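Long-range contact in peptidase M16 domain protein (Alicyclobacillus acidocaldarius subsp. acidocaldarius DSM 446, PDB 4XEA), which is a putative M16 (insulinase-like) metallopeptidase that probably hydrolyses peptide bonds and binds a nickel ion in this crystal: residues 250-264 and 309-323. Sequence-based numbering, arbitrary orientation.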
# COMPACT_ATOMS: atom_id res chain seq x y z
N GLN A 250 0.37 3.22 -22.93
CA GLN A 250 0.70 4.64 -23.04
C GLN A 250 2.21 4.84 -22.86
O GLN A 250 2.89 4.02 -22.22
CB GLN A 250 -0.13 5.49 -22.06
CG GLN A 250 0.18 5.29 -20.57
CD GLN A 250 -0.28 3.94 -20.02
OE1 GLN A 250 0.53 3.01 -19.89
NE2 GLN A 250 -1.56 3.84 -19.69
N PRO A 251 2.75 5.92 -23.44
CA PRO A 251 4.19 6.15 -23.25
C PRO A 251 4.54 6.37 -21.77
O PRO A 251 3.65 6.72 -20.97
CB PRO A 251 4.47 7.42 -24.08
CG PRO A 251 3.32 7.55 -25.02
CD PRO A 251 2.14 6.91 -24.35
N ARG A 252 5.81 6.13 -21.41
CA ARG A 252 6.33 6.42 -20.07
C ARG A 252 7.64 7.17 -20.21
O ARG A 252 8.42 6.84 -21.10
CB ARG A 252 6.61 5.15 -19.25
CG ARG A 252 5.37 4.38 -18.80
CD ARG A 252 5.00 3.34 -19.82
NE ARG A 252 3.76 2.60 -19.49
CZ ARG A 252 3.68 1.67 -18.54
NH1 ARG A 252 4.75 1.36 -17.79
NH2 ARG A 252 2.53 1.06 -18.33
N LEU A 253 7.86 8.15 -19.35
CA LEU A 253 9.08 8.96 -19.37
C LEU A 253 9.75 8.80 -18.02
O LEU A 253 9.06 8.87 -17.01
CB LEU A 253 8.73 10.44 -19.52
CG LEU A 253 10.00 11.35 -19.60
CD1 LEU A 253 10.59 11.23 -21.00
CD2 LEU A 253 9.73 12.82 -19.29
N LEU A 254 11.08 8.65 -18.01
CA LEU A 254 11.88 8.71 -16.81
C LEU A 254 13.03 9.65 -17.10
O LEU A 254 13.71 9.49 -18.11
CB LEU A 254 12.45 7.34 -16.45
CG LEU A 254 11.68 6.31 -15.65
CD1 LEU A 254 12.71 5.21 -15.36
CD2 LEU A 254 11.08 6.86 -14.37
N VAL A 255 13.20 10.65 -16.23
CA VAL A 255 14.35 11.51 -16.25
C VAL A 255 15.12 11.26 -14.95
O VAL A 255 14.52 11.23 -13.84
CB VAL A 255 13.97 12.99 -16.33
CG1 VAL A 255 15.26 13.84 -16.49
CG2 VAL A 255 12.99 13.25 -17.50
N GLY A 256 16.43 11.04 -15.09
CA GLY A 256 17.27 10.82 -13.95
C GLY A 256 18.52 11.67 -13.90
O GLY A 256 18.98 12.18 -14.91
N TRP A 257 19.05 11.83 -12.69
CA TRP A 257 20.31 12.54 -12.45
C TRP A 257 21.21 11.68 -11.60
O TRP A 257 20.79 11.10 -10.62
CB TRP A 257 20.07 13.87 -11.76
CG TRP A 257 19.35 14.87 -12.63
CD1 TRP A 257 19.91 15.83 -13.41
CD2 TRP A 257 17.93 15.00 -12.77
NE1 TRP A 257 18.91 16.59 -14.01
CE2 TRP A 257 17.69 16.07 -13.66
CE3 TRP A 257 16.84 14.32 -12.22
CZ2 TRP A 257 16.39 16.47 -14.04
CZ3 TRP A 257 15.56 14.68 -12.59
CH2 TRP A 257 15.34 15.76 -13.49
N LYS A 258 22.47 11.62 -12.01
CA LYS A 258 23.46 10.73 -11.44
C LYS A 258 24.30 11.51 -10.40
O LYS A 258 24.96 12.48 -10.77
CB LYS A 258 24.40 10.35 -12.60
CG LYS A 258 25.42 9.24 -12.31
CD LYS A 258 26.24 8.98 -13.55
CE LYS A 258 27.06 7.76 -13.34
NZ LYS A 258 27.89 7.48 -14.48
N GLU A 259 24.35 11.04 -9.15
CA GLU A 259 25.33 11.55 -8.20
C GLU A 259 26.75 11.11 -8.61
O GLU A 259 26.94 9.98 -9.08
CB GLU A 259 25.09 11.08 -6.76
CG GLU A 259 23.79 11.48 -6.12
CD GLU A 259 23.76 12.93 -5.64
OE1 GLU A 259 24.79 13.66 -5.71
OE2 GLU A 259 22.67 13.33 -5.17
N ALA A 260 27.73 11.98 -8.38
CA ALA A 260 29.13 11.64 -8.68
C ALA A 260 29.65 10.51 -7.79
O ALA A 260 30.57 9.78 -8.17
CB ALA A 260 30.05 12.92 -8.53
N ASN A 261 29.11 10.42 -6.57
CA ASN A 261 29.50 9.38 -5.63
C ASN A 261 28.42 9.15 -4.59
O ASN A 261 27.46 9.93 -4.52
CB ASN A 261 30.84 9.68 -4.98
CG ASN A 261 30.96 11.10 -4.58
OD1 ASN A 261 30.27 11.56 -3.65
ND2 ASN A 261 31.84 11.85 -5.29
N GLY A 262 28.58 8.09 -3.79
CA GLY A 262 27.63 7.81 -2.72
C GLY A 262 27.97 8.64 -1.47
O GLY A 262 28.81 9.53 -1.52
N ALA A 263 27.28 8.36 -0.37
CA ALA A 263 27.49 9.06 0.90
C ALA A 263 27.33 8.06 2.04
O ALA A 263 26.78 6.94 1.84
CB ALA A 263 26.51 10.26 1.01
N PHE A 264 27.78 8.46 3.23
CA PHE A 264 27.89 7.62 4.41
C PHE A 264 27.28 8.29 5.63
O PHE A 264 27.45 9.48 5.85
CB PHE A 264 29.39 7.39 4.67
CG PHE A 264 29.70 6.51 5.84
CD1 PHE A 264 29.92 7.05 7.10
CD2 PHE A 264 29.83 5.12 5.67
CE1 PHE A 264 30.22 6.21 8.19
CE2 PHE A 264 30.15 4.28 6.77
CZ PHE A 264 30.34 4.82 7.99
N LEU A 309 19.99 6.83 -2.41
CA LEU A 309 21.36 7.14 -2.01
C LEU A 309 21.91 5.99 -1.17
O LEU A 309 21.23 5.50 -0.23
CB LEU A 309 21.43 8.45 -1.21
CG LEU A 309 22.83 9.02 -0.86
CD1 LEU A 309 23.74 9.19 -2.08
CD2 LEU A 309 22.61 10.31 -0.09
N SER A 310 23.12 5.59 -1.52
CA SER A 310 23.80 4.46 -0.90
C SER A 310 25.27 4.90 -0.70
O SER A 310 25.65 6.01 -1.07
CB SER A 310 23.70 3.29 -1.88
OG SER A 310 24.13 2.09 -1.34
N ASN A 311 26.08 4.04 -0.10
CA ASN A 311 27.48 4.34 0.13
C ASN A 311 28.31 4.57 -1.14
O ASN A 311 29.24 5.41 -1.12
CB ASN A 311 28.14 3.28 1.02
CG ASN A 311 27.68 3.28 2.48
OD1 ASN A 311 27.97 2.33 3.19
ND2 ASN A 311 27.01 4.36 2.97
N THR A 312 27.99 3.88 -2.24
CA THR A 312 28.80 3.94 -3.45
C THR A 312 28.09 4.51 -4.69
O THR A 312 28.70 4.61 -5.75
CB THR A 312 29.32 2.57 -3.83
OG1 THR A 312 28.22 1.75 -4.29
CG2 THR A 312 30.04 1.92 -2.59
N PHE A 313 26.83 4.92 -4.54
CA PHE A 313 26.14 5.55 -5.69
C PHE A 313 24.92 6.29 -5.21
O PHE A 313 24.47 6.09 -4.07
CB PHE A 313 25.70 4.47 -6.68
CG PHE A 313 24.60 3.59 -6.16
CD1 PHE A 313 23.26 3.91 -6.44
CD2 PHE A 313 24.86 2.50 -5.37
CE1 PHE A 313 22.23 3.16 -5.96
CE2 PHE A 313 23.82 1.72 -4.88
CZ PHE A 313 22.50 2.06 -5.16
N GLY A 314 24.37 7.13 -6.06
CA GLY A 314 23.06 7.70 -5.82
C GLY A 314 22.46 8.29 -7.08
O GLY A 314 23.18 8.67 -8.02
N TYR A 315 21.13 8.39 -7.10
CA TYR A 315 20.44 9.04 -8.24
C TYR A 315 19.05 9.55 -7.89
O TYR A 315 18.42 9.08 -6.93
CB TYR A 315 20.30 8.06 -9.41
CG TYR A 315 19.63 6.75 -9.08
CD1 TYR A 315 18.23 6.62 -9.08
CD2 TYR A 315 20.38 5.63 -8.74
CE1 TYR A 315 17.62 5.42 -8.73
CE2 TYR A 315 19.77 4.44 -8.44
CZ TYR A 315 18.40 4.34 -8.41
OH TYR A 315 17.79 3.16 -8.09
N THR A 316 18.59 10.52 -8.70
CA THR A 316 17.21 11.00 -8.70
C THR A 316 16.49 10.44 -9.94
O THR A 316 17.12 10.34 -11.03
CB THR A 316 17.21 12.56 -8.76
OG1 THR A 316 17.94 13.07 -7.65
CG2 THR A 316 15.81 13.12 -8.81
N LEU A 317 15.21 10.05 -9.76
CA LEU A 317 14.31 9.67 -10.84
C LEU A 317 12.98 10.41 -10.76
O LEU A 317 12.36 10.48 -9.67
CB LEU A 317 13.93 8.21 -10.70
CG LEU A 317 15.01 7.17 -10.88
CD1 LEU A 317 14.28 5.78 -10.83
CD2 LEU A 317 15.75 7.40 -12.21
N VAL A 318 12.51 10.91 -11.89
CA VAL A 318 11.22 11.58 -11.97
C VAL A 318 10.52 11.10 -13.22
O VAL A 318 11.14 10.99 -14.29
CB VAL A 318 11.40 13.12 -12.08
CG1 VAL A 318 10.03 13.84 -12.18
CG2 VAL A 318 12.21 13.66 -10.90
N GLY A 319 9.22 10.87 -13.12
CA GLY A 319 8.44 10.57 -14.32
C GLY A 319 7.25 9.69 -14.05
O GLY A 319 6.75 9.64 -12.93
N GLY A 320 6.78 9.02 -15.08
CA GLY A 320 5.59 8.18 -14.97
C GLY A 320 4.99 8.11 -16.36
O GLY A 320 5.70 8.31 -17.37
N ASN A 321 3.68 7.84 -16.41
CA ASN A 321 2.94 7.84 -17.66
C ASN A 321 2.96 9.24 -18.29
O ASN A 321 2.78 10.25 -17.60
CB ASN A 321 1.47 7.43 -17.45
CG ASN A 321 1.31 5.98 -16.99
OD1 ASN A 321 2.15 5.13 -17.24
ND2 ASN A 321 0.18 5.71 -16.33
N ALA A 322 3.13 9.27 -19.62
CA ALA A 322 3.34 10.52 -20.33
C ALA A 322 2.76 10.43 -21.76
O ALA A 322 3.45 9.94 -22.67
CB ALA A 322 4.83 10.83 -20.38
N PRO A 323 1.52 10.91 -21.97
CA PRO A 323 0.94 10.81 -23.31
C PRO A 323 1.74 11.57 -24.38
O PRO A 323 1.67 11.21 -25.56
CB PRO A 323 -0.46 11.45 -23.15
CG PRO A 323 -0.73 11.44 -21.71
CD PRO A 323 0.60 11.57 -21.03
O HOH W 1 25.99 7.48 -8.62
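Val255 and Val318 exchange a reciprocal pair of backbone hydrogen bonds, the straighter running from Val255 N to Val318 O (2.9 Å, 176°). Leu253 with Gly320 and Trp257 with Thr316 repeat this antiparallel pattern. The register continues through Ala322 N to Pro251 O and Glu259 N to Gly314 O; beyond it, a water bridges Glu259 O and Gly314 N. In the loops, Ala263 N binds Ser310 O, while Asn311 returns its amide ND2 to Ala263 O (2.8 Å).

Apolar packing lies on the face carrying Leu253, Val255, Trp257, Thr316 and Val318. With CG beside its own backbone N (chi1 -68°), Trp257 brings CZ3 to Val318 CG2 at 3.9 Å, the methyl meeting the indole edge, and CE3 to Thr316 CG2 at 3.8 Å. Helices 265-283 and 325-342 cover this face.

The other face is mixed: Leu317 shares it with a polar group at the Arg252 and Asn321 end. Arg252 grips OE1 of the poorly ordered Gln250 side-on through NE and NH2 (3.2 Å from NH2), Asn321 OD1 lies over one guanidinium face, and the modelled amides of Gln250 and Asn321 stack 16° apart. Arg252 NH1 also forms a salt bridge with Asp145. An alanine in place of Arg252 would probably deprive Asp145 of a charge partner and Gln250 OE1 of two donors.

Gly319 and Gly320 adopt backbone angles that call for glycine; a CB on Gly319 would also strike Leu253 O. In these adjacent interior strands of the five-stranded sheet, the backbone ladder thus fixes the register, while the largely apolar face packs under two helices.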